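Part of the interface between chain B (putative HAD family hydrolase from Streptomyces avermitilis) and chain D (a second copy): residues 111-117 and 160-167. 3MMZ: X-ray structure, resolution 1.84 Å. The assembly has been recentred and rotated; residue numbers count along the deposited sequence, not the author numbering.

Chain B 111-117: DVNDLPC
Chain D, residues 160-167: GPSLDSLD

Two compact pieces of backbone meet here, and apolar side chains and one water join them; no direct hydrogen bond crosses between the stretches. Chain B contributes a 3-10 segment, 112-114, running into a helix. Chain D contributes two overlapping turns: type I from Gly D160 to Leu D163, then type I' from Ser D162 to Ser D165. The register places the CA of Val B112 5.7 Å from the CA of Ser D162, and the CA of Pro B116 8.4 Å from the CA of Leu D166, so the chains advance in the same sense and are wider apart at the second pair.

Asp B111, extended at phi/psi -136/177, organises its own chain. Its OD1 accepts from Val B112 N at 2.7 Å, its N donates to Asp B114 OD2 at 3.0 Å, and its O receives Asp B114 N at 2.9 Å, closing the turn that presents Val B112.

Val B112 (-65/-24, chi1 m) points toward chain D and is the most heavily covered residue of the contact. Its CG1 lies 3.4 Å from Pro D161 O, while CG2 sits 3.6 Å from Ser D162 O and packs against Leu D163 CD1 at 3.8 Å. Leu D163 (60/27, rotamer mt) also points toward chain B. The left-handed angles of Leu D163 and Asp D164 (63/21) form the middle of the type I' turn, where Ser D165 N donates to Ser D162 O at 3.1 Å. The type I turn before it is closed by Leu D163 N to Gly D160 O at 3.0 Å. Gly D160 adopts 91/173, where a CB would jam against the preceding carbonyl.

The backbone of Val B112 also provides the polar link. Water 1 donates to Val B112 O at 2.5 Å and to Ser D165 OG at 2.7 Å. That hydroxyl, on a p rotamer, donates in turn to Ser D162 O at 2.7 Å, so the bridge is tied into the turn.

Asn B113 points away, and Asp B114 is out of reach. Leu B115 (-62/-44, rotamer mt) turns toward chain D, its CD1 meeting Leu D166 CD1 at 3.6 Å. Leu D166 is extended (-134/145, also mt), and its O accepts from Ser D162 OG at 2.9 Å, which helps fix the strip beyond the turns. Pro B116, C-gamma exo, lies sideways; its CG reaches Leu D166 CD2 at 4.0 Å, so one leucine packs against two consecutive residues. Cys B117 carries the helix onward, out of reach.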

# COMPACT_ATOMS: atom_id res chain seq x y z
N ASP B 111 14.47 -7.93 15.91
CA ASP B 111 14.23 -6.96 17.00
C ASP B 111 15.44 -6.83 17.93
O ASP B 111 16.46 -7.51 17.76
CB ASP B 111 12.94 -7.30 17.78
CG ASP B 111 12.22 -6.03 18.34
OD1 ASP B 111 12.84 -4.95 18.49
OD2 ASP B 111 11.01 -6.10 18.64
N VAL B 112 15.33 -5.93 18.91
CA VAL B 112 16.49 -5.51 19.70
C VAL B 112 17.10 -6.62 20.56
O VAL B 112 18.28 -6.55 20.88
CB VAL B 112 16.21 -4.22 20.53
CG1 VAL B 112 15.86 -3.07 19.60
CG2 VAL B 112 15.10 -4.44 21.58
N ASN B 113 16.32 -7.64 20.90
CA ASN B 113 16.86 -8.80 21.62
C ASN B 113 17.71 -9.72 20.74
O ASN B 113 18.28 -10.70 21.23
CB ASN B 113 15.76 -9.57 22.38
CG ASN B 113 14.60 -10.01 21.50
OD1 ASN B 113 14.38 -9.47 20.41
ND2 ASN B 113 13.84 -10.99 21.98
N ASP B 114 17.78 -9.40 19.45
CA ASP B 114 18.70 -10.05 18.52
C ASP B 114 20.05 -9.36 18.40
O ASP B 114 21.00 -9.94 17.87
CB ASP B 114 18.07 -10.16 17.13
CG ASP B 114 16.85 -11.01 17.13
OD1 ASP B 114 16.95 -12.16 17.62
OD2 ASP B 114 15.79 -10.54 16.68
N LEU B 115 20.14 -8.12 18.88
CA LEU B 115 21.38 -7.36 18.70
C LEU B 115 22.61 -8.01 19.38
O LEU B 115 23.67 -8.06 18.78
CB LEU B 115 21.22 -5.90 19.12
CG LEU B 115 20.27 -5.07 18.24
CD1 LEU B 115 19.94 -3.73 18.92
CD2 LEU B 115 20.84 -4.86 16.83
N PRO B 116 22.47 -8.49 20.64
CA PRO B 116 23.65 -9.16 21.21
C PRO B 116 24.08 -10.42 20.44
O PRO B 116 25.26 -10.75 20.44
CB PRO B 116 23.20 -9.51 22.64
CG PRO B 116 22.07 -8.59 22.94
CD PRO B 116 21.39 -8.32 21.63
N CYS B 117 23.13 -11.13 19.81
CA CYS B 117 23.48 -12.25 18.93
C CYS B 117 24.20 -11.78 17.68
O CYS B 117 25.18 -12.39 17.26
CB CYS B 117 22.23 -13.05 18.53
SG CYS B 117 21.45 -13.94 19.90
N GLY D 160 14.02 4.65 24.28
CA GLY D 160 14.97 4.77 23.18
C GLY D 160 14.92 3.57 22.25
O GLY D 160 14.24 2.57 22.53
N PRO D 161 15.65 3.66 21.13
CA PRO D 161 15.60 2.65 20.07
C PRO D 161 16.00 1.24 20.51
O PRO D 161 15.52 0.27 19.91
CB PRO D 161 16.56 3.20 19.01
CG PRO D 161 16.64 4.66 19.27
CD PRO D 161 16.54 4.78 20.77
N SER D 162 16.84 1.08 21.53
CA SER D 162 17.20 -0.28 21.98
C SER D 162 16.33 -0.81 23.12
O SER D 162 16.57 -1.92 23.64
CB SER D 162 18.70 -0.41 22.28
OG SER D 162 18.98 -0.23 23.66
N LEU D 163 15.32 -0.03 23.50
CA LEU D 163 14.41 -0.37 24.61
C LEU D 163 15.17 -0.52 25.92
O LEU D 163 14.75 -1.25 26.82
CB LEU D 163 13.57 -1.62 24.29
CG LEU D 163 12.76 -1.59 22.98
CD1 LEU D 163 11.91 -2.84 22.84
CD2 LEU D 163 11.89 -0.35 22.88
N ASP D 164 16.29 0.19 26.00
CA ASP D 164 17.16 0.18 27.17
C ASP D 164 17.78 -1.20 27.48
O ASP D 164 18.22 -1.45 28.61
CB ASP D 164 16.43 0.76 28.39
CG ASP D 164 17.36 1.46 29.35
OD1 ASP D 164 18.33 2.11 28.90
OD2 ASP D 164 17.12 1.37 30.57
N SER D 165 17.80 -2.08 26.47
CA SER D 165 18.42 -3.41 26.59
C SER D 165 19.93 -3.33 26.37
O SER D 165 20.68 -4.20 26.82
CB SER D 165 17.80 -4.36 25.56
OG SER D 165 18.16 -3.97 24.24
N LEU D 166 20.35 -2.29 25.65
CA LEU D 166 21.76 -2.05 25.35
C LEU D 166 22.10 -0.59 25.60
O LEU D 166 21.27 0.30 25.36
CB LEU D 166 22.06 -2.36 23.88
CG LEU D 166 21.86 -3.75 23.30
CD1 LEU D 166 22.04 -3.64 21.81
CD2 LEU D 166 22.85 -4.76 23.87
N ASP D 167 23.32 -0.34 26.07
CA ASP D 167 23.81 1.03 26.21
C ASP D 167 24.33 1.59 24.88
O ASP D 167 24.35 0.88 23.87
CB ASP D 167 24.86 1.14 27.34
CG ASP D 167 26.16 0.39 27.04
OD1 ASP D 167 26.97 0.25 27.98
OD2 ASP D 167 26.41 -0.06 25.90
O HOH W 1 19.41 -6.05 23.10